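Long-range contacts in endo-1,3-beta-glucanase, family GH16 (Zobellia galactanivorans, PDB 4CRQ), which is the GH16 catalytic module of a larger laminarinase, an enzyme thought to cleave internal linkages of beta-1,3-glucans: residues F77-L88 with P153-D164; W110-I118 with G190-I198. The protein carries 1 engineered substitution. All coordinates share one frame; numbering follows the deposited sequence.

Interaction 1: residues F77-L88 with P153-D164. With EDO (1,2-ethanediol), chain I.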
loop_
_atom_site.group_PDB
_atom_site.type_symbol
_atom_site.label_atom_id
_atom_site.label_comp_id
_atom_site.label_asym_id
_atom_site.label_seq_id
_atom_site.Cartn_x
_atom_site.Cartn_y
_atom_site.Cartn_z
ATOM N N PHE A 77 -13.926 -3.147 -2.759
ATOM C CA PHE A 77 -14.656 -3.295 -1.497
ATOM C C PHE A 77 -15.154 -1.993 -0.997
ATOM O O PHE A 77 -14.433 -0.994 -1.075
ATOM C CB PHE A 77 -13.713 -3.930 -0.413
ATOM C CG PHE A 77 -13.037 -5.178 -0.900
ATOM C CD1 PHE A 77 -13.722 -6.435 -0.893
ATOM C CD2 PHE A 77 -11.732 -5.112 -1.451
ATOM C CE1 PHE A 77 -13.089 -7.581 -1.374
ATOM C CE2 PHE A 77 -11.110 -6.264 -1.943
ATOM C CZ PHE A 77 -11.790 -7.492 -1.911
ATOM N N LYS A 78 -16.378 -2.013 -0.465
ATOM C CA LYS A 78 -16.925 -0.868 0.271
ATOM C C LYS A 78 -17.067 -1.341 1.712
ATOM O O LYS A 78 -17.950 -2.123 2.023
ATOM C CB LYS A 78 -18.242 -0.373 -0.316
ATOM C CG LYS A 78 -18.849 0.804 0.434
ATOM C CD LYS A 78 -20.142 1.216 -0.255
ATOM C CE LYS A 78 -20.985 2.084 0.641
ATOM N NZ LYS A 78 -22.047 2.771 -0.138
ATOM N N TYR A 79 -16.170 -0.859 2.585
ATOM C CA TYR A 79 -16.053 -1.241 4.017
ATOM C C TYR A 79 -15.393 -2.613 4.159
ATOM O O TYR A 79 -15.381 -3.402 3.218
ATOM C CB TYR A 79 -17.385 -1.204 4.804
ATOM C CG TYR A 79 -18.222 0.021 4.530
ATOM C CD1 TYR A 79 -17.648 1.319 4.563
ATOM C CD2 TYR A 79 -19.590 -0.106 4.257
ATOM C CE1 TYR A 79 -18.417 2.444 4.303
ATOM C CE2 TYR A 79 -20.368 1.011 4.005
ATOM C CZ TYR A 79 -19.778 2.273 4.033
ATOM O OH TYR A 79 -20.583 3.323 3.776
ATOM N N GLY A 80 -14.839 -2.864 5.341
ATOM C CA GLY A 80 -14.307 -4.159 5.703
ATOM C C GLY A 80 -13.107 -4.117 6.593
ATOM O O GLY A 80 -12.627 -3.032 6.954
ATOM N N LYS A 81 -12.631 -5.304 6.965
ATOM C CA LYS A 81 -11.351 -5.427 7.668
ATOM C C LYS A 81 -10.419 -5.872 6.534
ATOM O O LYS A 81 -10.616 -6.975 5.977
ATOM C CB LYS A 81 -11.411 -6.436 8.792
ATOM C CG LYS A 81 -10.085 -6.682 9.455
ATOM C CD LYS A 81 -10.290 -7.650 10.609
ATOM C CE LYS A 81 -8.950 -8.135 11.118
ATOM N NZ LYS A 81 -9.085 -9.121 12.222
ATOM N N ILE A 82 -9.435 -5.040 6.173
ATOM C CA ILE A 82 -8.560 -5.314 5.028
ATOM C C ILE A 82 -7.173 -5.485 5.623
ATOM O O ILE A 82 -6.639 -4.552 6.304
ATOM C CB ILE A 82 -8.602 -4.184 3.972
ATOM C CG1 ILE A 82 -10.037 -4.004 3.410
ATOM C CG2 ILE A 82 -7.613 -4.439 2.818
ATOM C CD1 ILE A 82 -10.771 -2.813 3.970
ATOM N N GLU A 83 -6.554 -6.637 5.386
ATOM C CA GLU A 83 -5.297 -6.928 6.058
ATOM C C GLU A 83 -4.317 -7.760 5.262
ATOM O O GLU A 83 -4.684 -8.429 4.291
ATOM C CB GLU A 83 -5.602 -7.663 7.348
ATOM C CG GLU A 83 -6.137 -9.085 7.252
ATOM C CD GLU A 83 -6.421 -9.602 8.639
ATOM O OE1 GLU A 83 -5.675 -9.279 9.586
ATOM O OE2 GLU A 83 -7.376 -10.333 8.831
ATOM N N ALA A 84 -3.069 -7.747 5.681
ATOM C CA ALA A 84 -2.026 -8.522 5.036
ATOM C C ALA A 84 -0.986 -8.893 6.082
ATOM O O ALA A 84 -0.762 -8.139 7.060
ATOM C CB ALA A 84 -1.348 -7.741 3.915
ATOM N N ARG A 85 -0.351 -10.048 5.865
ATOM C CA ARG A 85 0.716 -10.547 6.747
ATOM C C ARG A 85 2.005 -10.327 5.945
ATOM O O ARG A 85 2.216 -10.964 4.921
ATOM C CB ARG A 85 0.447 -12.006 7.142
ATOM C CG ARG A 85 1.541 -12.601 8.040
ATOM C CD ARG A 85 1.090 -13.913 8.681
ATOM N NE ARG A 85 2.100 -14.349 9.656
ATOM C CZ ARG A 85 3.171 -15.083 9.361
ATOM N NH1 ARG A 85 3.378 -15.517 8.106
ATOM N NH2 ARG A 85 4.040 -15.411 10.324
ATOM N N ILE A 86 2.859 -9.401 6.417
ATOM C CA ILE A 86 4.000 -8.886 5.637
ATOM C C ILE A 86 5.291 -8.840 6.450
ATOM O O ILE A 86 5.263 -8.448 7.633
ATOM C CB ILE A 86 3.690 -7.442 5.135
ATOM C CG1 ILE A 86 2.392 -7.397 4.303
ATOM C CG2 ILE A 86 4.830 -6.842 4.284
ATOM C CD1 ILE A 86 1.957 -5.988 3.869
ATOM N N ALA A 87 6.405 -9.198 5.798
ATOM C CA ALA A 87 7.767 -9.091 6.354
ATOM C C ALA A 87 8.497 -8.123 5.423
ATOM O O ALA A 87 8.430 -8.259 4.204
ATOM C CB ALA A 87 8.460 -10.442 6.421
ATOM N N LEU A 88 9.204 -7.137 5.975
ATOM C CA LEU A 88 9.796 -6.061 5.190
ATOM C C LEU A 88 11.314 -6.015 5.231
ATOM O O LEU A 88 11.896 -6.292 6.270
ATOM C CB LEU A 88 9.280 -4.714 5.752
ATOM C CG LEU A 88 7.764 -4.449 5.651
ATOM C CD1 LEU A 88 7.377 -3.171 6.396
ATOM C CD2 LEU A 88 7.310 -4.402 4.173
ATOM N N PRO A 153 10.678 -4.883 11.815
ATOM C CA PRO A 153 9.763 -4.969 10.661
ATOM C C PRO A 153 10.163 -6.064 9.686
ATOM O O PRO A 153 9.379 -6.407 8.791
ATOM C CB PRO A 153 9.908 -3.603 10.003
ATOM C CG PRO A 153 10.317 -2.720 11.092
ATOM C CD PRO A 153 11.314 -3.552 11.881
ATOM N N GLY A 154 11.372 -6.616 9.858
ATOM C CA GLY A 154 11.839 -7.771 9.061
ATOM C C GLY A 154 11.175 -9.095 9.409
ATOM O O GLY A 154 11.269 -10.065 8.614
ATOM N N GLN A 155 10.554 -9.160 10.595
ATOM C CA GLN A 155 9.700 -10.292 10.925
ATOM C C GLN A 155 8.328 -10.073 10.296
ATOM O O GLN A 155 8.004 -8.937 9.870
ATOM C CB GLN A 155 9.511 -10.371 12.434
ATOM C CG GLN A 155 10.795 -10.693 13.193
ATOM C CD GLN A 155 10.662 -10.464 14.698
ATOM O OE1 GLN A 155 9.605 -10.045 15.172
ATOM N NE2 GLN A 155 11.748 -10.723 15.460
ATOM N N TYR A 156 7.506 -11.147 10.234
ATOM C CA TYR A 156 6.111 -10.949 9.816
ATOM C C TYR A 156 5.328 -10.155 10.878
ATOM O O TYR A 156 5.519 -10.351 12.087
ATOM C CB TYR A 156 5.374 -12.256 9.555
ATOM C CG TYR A 156 5.827 -12.892 8.270
ATOM C CD1 TYR A 156 5.287 -12.487 7.026
ATOM C CD2 TYR A 156 6.805 -13.910 8.283
ATOM C CE1 TYR A 156 5.710 -13.073 5.834
ATOM C CE2 TYR A 156 7.237 -14.506 7.111
ATOM C CZ TYR A 156 6.695 -14.109 5.883
ATOM O OH TYR A 156 7.162 -14.761 4.749
ATOM N N HIS A 157 4.454 -9.267 10.393
ATOM C CA HIS A 157 3.460 -8.577 11.213
ATOM C C HIS A 157 2.159 -8.538 10.465
ATOM O O HIS A 157 2.146 -8.666 9.228
ATOM C CB HIS A 157 3.909 -7.167 11.564
ATOM C CG HIS A 157 5.151 -7.140 12.423
ATOM N ND1 HIS A 157 5.106 -7.232 13.777
ATOM C CD2 HIS A 157 6.496 -7.053 12.081
ATOM C CE1 HIS A 157 6.372 -7.194 14.269
ATOM N NE2 HIS A 157 7.215 -7.087 13.239
ATOM N N ILE A 158 1.061 -8.348 11.185
ATOM C CA ILE A 158 -0.259 -8.197 10.560
ATOM C C ILE A 158 -0.565 -6.696 10.468
ATOM O O ILE A 158 -0.586 -5.998 11.497
ATOM C CB ILE A 158 -1.375 -8.879 11.375
ATOM C CG1 ILE A 158 -0.991 -10.338 11.761
ATOM C CG2 ILE A 158 -2.724 -8.773 10.633
ATOM C CD1 ILE A 158 -0.719 -11.320 10.614
ATOM N N TYR A 159 -0.805 -6.205 9.242
ATOM C CA TYR A 159 -1.166 -4.793 9.043
ATOM C C TYR A 159 -2.607 -4.745 8.595
ATOM O O TYR A 159 -2.950 -5.418 7.608
ATOM C CB TYR A 159 -0.273 -4.170 7.990
ATOM C CG TYR A 159 1.183 -4.200 8.412
ATOM C CD1 TYR A 159 1.684 -3.220 9.292
ATOM C CD2 TYR A 159 2.063 -5.212 7.953
ATOM C CE1 TYR A 159 3.006 -3.243 9.694
ATOM C CE2 TYR A 159 3.412 -5.234 8.355
ATOM C CZ TYR A 159 3.884 -4.242 9.228
ATOM O OH TYR A 159 5.198 -4.192 9.661
ATOM N N SER A 160 -3.476 -3.976 9.281
ATOM C CA SER A 160 -4.883 -3.972 8.884
ATOM C C SER A 160 -5.536 -2.625 9.130
ATOM O O SER A 160 -5.031 -1.806 9.914
ATOM C CB SER A 160 -5.649 -5.066 9.664
ATOM O OG SER A 160 -5.663 -4.748 11.049
ATOM N N VAL A 161 -6.662 -2.420 8.453
ATOM C CA VAL A 161 -7.572 -1.342 8.776
ATOM C C VAL A 161 -8.943 -1.929 8.970
ATOM O O VAL A 161 -9.287 -2.884 8.260
ATOM C CB VAL A 161 -7.659 -0.217 7.700
ATOM C CG1 VAL A 161 -6.391 0.604 7.699
ATOM C CG2 VAL A 161 -8.045 -0.772 6.306
ATOM N N GLU A 162 -9.710 -1.387 9.909
ATOM C CA GLU A 162 -11.151 -1.678 10.000
ATOM C C GLU A 162 -11.858 -0.413 9.525
ATOM O O GLU A 162 -11.681 0.666 10.109
ATOM C CB GLU A 162 -11.594 -2.040 11.404
ATOM C CG GLU A 162 -11.178 -3.428 11.828
ATOM C CD GLU A 162 -11.523 -3.756 13.270
ATOM O OE1 GLU A 162 -12.060 -2.905 14.024
ATOM O OE2 GLU A 162 -11.237 -4.899 13.659
ATOM N N TRP A 163 -12.645 -0.559 8.461
ATOM C CA TRP A 163 -13.314 0.541 7.802
ATOM C C TRP A 163 -14.797 0.321 7.783
ATOM O O TRP A 163 -15.228 -0.668 7.236
ATOM C CB TRP A 163 -12.706 0.620 6.405
ATOM C CG TRP A 163 -13.372 1.474 5.357
ATOM C CD1 TRP A 163 -14.070 2.682 5.521
ATOM C CD2 TRP A 163 -13.384 1.213 3.930
ATOM N NE1 TRP A 163 -14.511 3.162 4.312
ATOM C CE2 TRP A 163 -14.132 2.320 3.308
ATOM C CE3 TRP A 163 -12.866 0.193 3.116
ATOM C CZ2 TRP A 163 -14.343 2.385 1.931
ATOM C CZ3 TRP A 163 -13.091 0.269 1.728
ATOM C CH2 TRP A 163 -13.816 1.345 1.152
ATOM N N ASP A 164 -15.573 1.217 8.395
ATOM C CA ASP A 164 -17.043 1.142 8.332
ATOM C C ASP A 164 -17.579 2.502 7.853
ATOM O O ASP A 164 -16.795 3.398 7.481
ATOM C CB ASP A 164 -17.638 0.701 9.680
ATOM C CG ASP A 164 -17.342 1.653 10.814
ATOM O OD1 ASP A 164 -17.137 2.872 10.638
ATOM O OD2 ASP A 164 -17.322 1.105 11.920
HETATM C C1 EDO I . -11.720 -11.518 11.186
HETATM O O1 EDO I . -10.419 -11.155 11.628
HETATM C C2 EDO I . -12.085 -12.896 11.715
HETATM O O2 EDO I . -12.103 -12.812 13.132
HETATM O O HOH W 1 6.643 -6.298 8.731
#

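Interaction 2: residues W110-I118 with G190-I198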
loop_
_atom_site.group_PDB
_atom_site.type_symbol
_atom_site.label_atom_id
_atom_site.label_comp_id
_atom_site.label_asym_id
_atom_site.label_seq_id
_atom_site.Cartn_x
_atom_site.Cartn_y
_atom_site.Cartn_z
ATOM N N TRP A 110 -6.972 11.821 -8.444
ATOM C CA TRP A 110 -6.428 11.791 -7.086
ATOM C C TRP A 110 -6.160 13.215 -6.658
ATOM O O TRP A 110 -5.728 14.016 -7.491
ATOM C CB TRP A 110 -5.171 10.913 -7.032
ATOM C CG TRP A 110 -4.568 10.776 -5.646
ATOM C CD1 TRP A 110 -4.751 9.734 -4.726
ATOM C CD2 TRP A 110 -3.667 11.731 -4.969
ATOM N NE1 TRP A 110 -4.046 9.974 -3.570
ATOM C CE2 TRP A 110 -3.375 11.148 -3.644
ATOM C CE3 TRP A 110 -3.086 12.980 -5.311
ATOM C CZ2 TRP A 110 -2.542 11.785 -2.722
ATOM C CZ3 TRP A 110 -2.249 13.611 -4.368
ATOM C CH2 TRP A 110 -1.985 13.028 -3.105
ATOM N N PRO A 111 -6.393 13.566 -5.365
ATOM C CA PRO A 111 -6.842 12.727 -4.241
ATOM C C PRO A 111 -8.355 12.636 -4.011
ATOM O O PRO A 111 -8.769 12.018 -3.021
ATOM C CB PRO A 111 -6.143 13.393 -3.047
ATOM C CG PRO A 111 -6.159 14.862 -3.389
ATOM C CD PRO A 111 -6.116 14.947 -4.902
ATOM N N ALA A 112 -9.163 13.228 -4.904
ATOM C CA ALA A 112 -10.631 13.205 -4.753
ATOM C C ALA A 112 -11.168 11.784 -4.631
ATOM O O ALA A 112 -12.146 11.587 -3.939
ATOM C CB ALA A 112 -11.343 13.934 -5.878
ATOM N N CYS A 113 -10.526 10.809 -5.298
ATOM C CA CYS A 113 -10.939 9.402 -5.224
ATOM C C CYS A 113 -10.809 8.801 -3.820
ATOM O O CYS A 113 -11.481 7.825 -3.501
ATOM C CB CYS A 113 -10.119 8.556 -6.188
ATOM S SG CYS A 113 -8.340 8.600 -5.866
ATOM N N GLY A 114 -9.924 9.392 -3.008
ATOM C CA GLY A 114 -9.615 8.913 -1.658
ATOM C C GLY A 114 -8.534 7.845 -1.718
ATOM O O GLY A 114 -8.415 7.083 -2.693
ATOM N N GLU A 115 -7.737 7.794 -0.662
ATOM C CA GLU A 115 -6.673 6.827 -0.525
ATOM C C GLU A 115 -6.576 6.398 0.923
ATOM O O GLU A 115 -6.570 7.237 1.820
ATOM C CB GLU A 115 -5.350 7.451 -0.966
ATOM C CG GLU A 115 -4.112 6.540 -0.838
ATOM C CD GLU A 115 -2.794 7.225 -1.210
ATOM O OE1 GLU A 115 -2.789 8.233 -1.949
ATOM O OE2 GLU A 115 -1.717 6.767 -0.775
ATOM N N ILE A 116 -6.469 5.093 1.148
ATOM C CA ILE A 116 -6.266 4.540 2.492
ATOM C C ILE A 116 -4.923 3.826 2.459
ATOM O O ILE A 116 -4.788 2.799 1.791
ATOM C CB ILE A 116 -7.376 3.549 2.946
ATOM C CG1 ILE A 116 -8.789 4.170 2.801
ATOM C CG2 ILE A 116 -7.106 3.062 4.401
ATOM C CD1 ILE A 116 -9.928 3.185 3.058
ATOM N N ASP A 117 -3.933 4.382 3.160
ATOM C CA ASP A 117 -2.630 3.732 3.306
ATOM C C ASP A 117 -2.691 2.877 4.570
ATOM O O ASP A 117 -2.692 3.410 5.680
ATOM C CB ASP A 117 -1.494 4.767 3.375
ATOM C CG ASP A 117 -1.451 5.664 2.148
ATOM O OD1 ASP A 117 -1.648 5.156 1.027
ATOM O OD2 ASP A 117 -1.214 6.881 2.278
ATOM N N ILE A 118 -2.754 1.549 4.386
ATOM C CA ILE A 118 -2.882 0.611 5.514
ATOM C C ILE A 118 -1.529 0.488 6.221
ATOM O O ILE A 118 -1.441 0.547 7.457
ATOM C CB ILE A 118 -3.434 -0.753 5.042
ATOM C CG1 ILE A 118 -4.786 -0.511 4.356
ATOM C CG2 ILE A 118 -3.518 -1.725 6.225
ATOM C CD1 ILE A 118 -5.341 -1.755 3.710
ATOM N N GLY A 190 -16.662 12.246 2.405
ATOM C CA GLY A 190 -17.716 11.476 1.694
ATOM C C GLY A 190 -17.188 10.423 0.723
ATOM O O GLY A 190 -17.822 9.384 0.501
ATOM N N GLU A 191 -16.012 10.687 0.160
ATOM C CA GLU A 191 -15.360 9.760 -0.779
ATOM C C GLU A 191 -15.035 8.391 -0.166
ATOM O O GLU A 191 -14.882 7.405 -0.895
ATOM C CB GLU A 191 -14.116 10.410 -1.405
ATOM C CG GLU A 191 -14.477 11.657 -2.214
ATOM C CD GLU A 191 -15.253 11.377 -3.496
ATOM O OE1 GLU A 191 -15.045 10.313 -4.143
ATOM O OE2 GLU A 191 -16.079 12.235 -3.871
ATOM N N PHE A 192 -14.947 8.320 1.167
ATOM C CA PHE A 192 -14.693 7.019 1.837
ATOM C C PHE A 192 -15.952 6.149 2.015
ATOM O O PHE A 192 -15.904 5.116 2.687
ATOM C CB PHE A 192 -13.887 7.234 3.138
ATOM C CG PHE A 192 -12.541 7.842 2.878
ATOM C CD1 PHE A 192 -11.462 7.039 2.443
ATOM C CD2 PHE A 192 -12.341 9.228 3.047
ATOM C CE1 PHE A 192 -10.209 7.614 2.188
ATOM C CE2 PHE A 192 -11.093 9.810 2.798
ATOM C CZ PHE A 192 -10.023 8.996 2.368
ATOM N N GLN A 193 -17.060 6.566 1.395
ATOM C CA GLN A 193 -18.294 5.788 1.363
ATOM C C GLN A 193 -18.479 5.063 0.024
ATOM O O GLN A 193 -19.582 4.666 -0.331
ATOM C CB GLN A 193 -19.514 6.682 1.632
ATOM C CG GLN A 193 -19.418 7.508 2.887
ATOM C CD GLN A 193 -19.525 6.689 4.143
ATOM O OE1 GLN A 193 -20.162 5.647 4.167
ATOM N NE2 GLN A 193 -18.910 7.168 5.201
ATOM N N ASN A 194 -17.395 4.889 -0.710
ATOM C CA ASN A 194 -17.406 4.262 -2.031
ATOM C C ASN A 194 -16.528 3.006 -2.056
ATOM O O ASN A 194 -15.856 2.699 -1.052
ATOM C CB ASN A 194 -16.939 5.281 -3.080
ATOM C CG ASN A 194 -17.866 6.500 -3.218
ATOM O OD1 ASN A 194 -17.397 7.638 -3.399
ATOM N ND2 ASN A 194 -19.175 6.273 -3.155
ATOM N N GLU A 195 -16.524 2.288 -3.186
ATOM C CA GLU A 195 -15.687 1.092 -3.335
ATOM C C GLU A 195 -14.236 1.474 -3.631
ATOM O O GLU A 195 -13.968 2.405 -4.399
ATOM C CB GLU A 195 -16.198 0.141 -4.422
ATOM C CG GLU A 195 -17.518 -0.502 -4.059
ATOM C CD GLU A 195 -17.835 -1.757 -4.841
ATOM O OE1 GLU A 195 -16.964 -2.337 -5.507
ATOM O OE2 GLU A 195 -18.987 -2.193 -4.782
ATOM N N PHE A 196 -13.313 0.740 -3.013
ATOM C CA PHE A 196 -11.867 0.938 -3.173
ATOM C C PHE A 196 -11.194 -0.363 -3.605
ATOM O O PHE A 196 -11.615 -1.439 -3.167
ATOM C CB PHE A 196 -11.199 1.389 -1.839
ATOM C CG PHE A 196 -11.394 2.861 -1.459
ATOM C CD1 PHE A 196 -12.665 3.462 -1.360
ATOM C CD2 PHE A 196 -10.265 3.639 -1.156
ATOM C CE1 PHE A 196 -12.777 4.808 -1.005
ATOM C CE2 PHE A 196 -10.370 4.974 -0.796
ATOM C CZ PHE A 196 -11.630 5.570 -0.718
ATOM N N PHE A 197 -10.154 -0.292 -4.439
ATOM C CA PHE A 197 -9.355 -1.472 -4.813
ATOM C C PHE A 197 -8.039 -1.457 -3.996
ATOM O O PHE A 197 -7.681 -0.421 -3.395
ATOM C CB PHE A 197 -9.108 -1.560 -6.330
ATOM C CG PHE A 197 -8.381 -0.367 -6.925
ATOM C CD1 PHE A 197 -6.961 -0.324 -6.975
ATOM C CD2 PHE A 197 -9.108 0.725 -7.467
ATOM C CE1 PHE A 197 -6.290 0.769 -7.542
ATOM C CE2 PHE A 197 -8.434 1.832 -8.028
ATOM C CZ PHE A 197 -7.024 1.846 -8.064
ATOM N N ILE A 198 -7.321 -2.580 -3.969
ATOM C CA ILE A 198 -6.098 -2.745 -3.162
ATOM C C ILE A 198 -4.821 -2.651 -4.022
ATOM O O ILE A 198 -4.847 -3.098 -5.207
ATOM C CB ILE A 198 -6.160 -4.114 -2.449
ATOM C CG1 ILE A 198 -7.324 -4.129 -1.440
ATOM C CG2 ILE A 198 -4.842 -4.447 -1.701
ATOM C CD1 ILE A 198 -7.699 -5.505 -0.878
HETATM O O HOH W 2 -14.099 7.148 -3.651
#

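Interaction 1: residues F77-L88 with P153-D164
The ring of Tyr156 is held between two residues of strand 80-87. The guanidinium of Arg85 lies flat on one face, the planes 15° apart and the centres 4.2 Å apart. Ala87 CB sits over the centre of the opposite face. Arg85 CG is anti to the backbone N (chi1 179°), and the extended chain carries the guanidinium across to the neighbouring strand. On the way, Arg85 CG passes Ile158 CD1 at 3.7 Å. Arg85 NH1 also forms a salt bridge with Asp225, a calcium ligand, while Tyr156 OH bonds to Asn49. The two strands are antiparallel neighbours in the curved beta-sandwich of GH16 enzymes. Paired backbone bonds link them from Gly80-Trp163 to Ile86-His157, and one more runs from Leu88 N to Pro153 O. On the face with Ile82 and Ile86, the Tyr159 ring has Ile86 O at its edge, and Tyr159 CE2 lies 3.9 Å from Ile86 CB. Water 1 lies in the plane of that ring and bonds to Tyr159 OH, Ile86 O and Pro153 O. At the other end, the backbone of Tyr79 covers one face of Trp163. The Tyr79 ring turns its edge to the five-membered ring of Trp163, the planes at 76°. Ile82 CD1 touches the indole edge, 3.8 Å from Trp163 CE3. The indole NE1 bonds to Phe192 O.

Interaction 2: residues W110-I118 with G190-I198
The Phe192 ring meets Glu115 O at its edge, in the ring plane, with Phe192 CE1 3.7 Å away. The Ile116 and Phe192 side chains run past one another head to tail, and Ile116 CG1 comes within 3.8 Å of Phe192 CE1. Ile116 also serves the second ring: its CD1 lies over one face of Phe196. At the edge of Phe196, near the ring plane, are Glu115 N, Glu191 O and the carbonyl carbon of Asn194. Gly114 passes close to both rings. Phe196 CE2 is 3.4 Å from Gly114 O, and Phe192 CZ is 4.0 Å from Gly114 CA. A positive phi of 86° suits glycine here. Residues 111-114 form a type I turn that follows a cis peptide bond before Pro111. Glu191 packs on this turn. Its chain bends at chi2 (-69°), and CB of Glu191 lies 3.4 Å from Ala112 O. The Glu191 carboxylate bonds to Asn104 through OE1. Water 2 bridges the two backbones, donating to Cys113 O at 2.7 Å and to Glu191 O at 2.9 Å. The turn leads into Glu115-Ile116-Asp117, which matches the start of the GH16 signature E-x-D-x-x-E. By family analogy Glu115 is probably the nucleophile. Glu115 OE1 accepts a bond from Trp110 NE1, whose ring has Pro111 CB over one face. The phenylalanines pack behind this motif, on the side away from the Glu115 side chain. Strand 115-117 runs between strands 94-102 and 127-135. Ile132 of strand 127-135 touches Phe192, and helix 105-108 packs on Cys113.

In the fold
The segments alternate along the chain: 77-88, 110-118, 153-164, then 190-198. The centres of the two interactions are about 16 Å apart, yet they touch. Phe77 O meets Phe196 N at 2.8 Å, a probable hydrogen bond. Trp163 of interaction 1 also packs edge-to-face with Phe196 of interaction 2. Strand 80-87 pairs with 156-163 on one side and with 220-231, which carries the calcium ligand Asp225, on the other. Strands 115-117 and 196-204 both pair with 94-102, and strand 115-117 carries the start of the probable catalytic motif. The loops beside strands 80-87 and 196-204 meet here, within one GH16 domain.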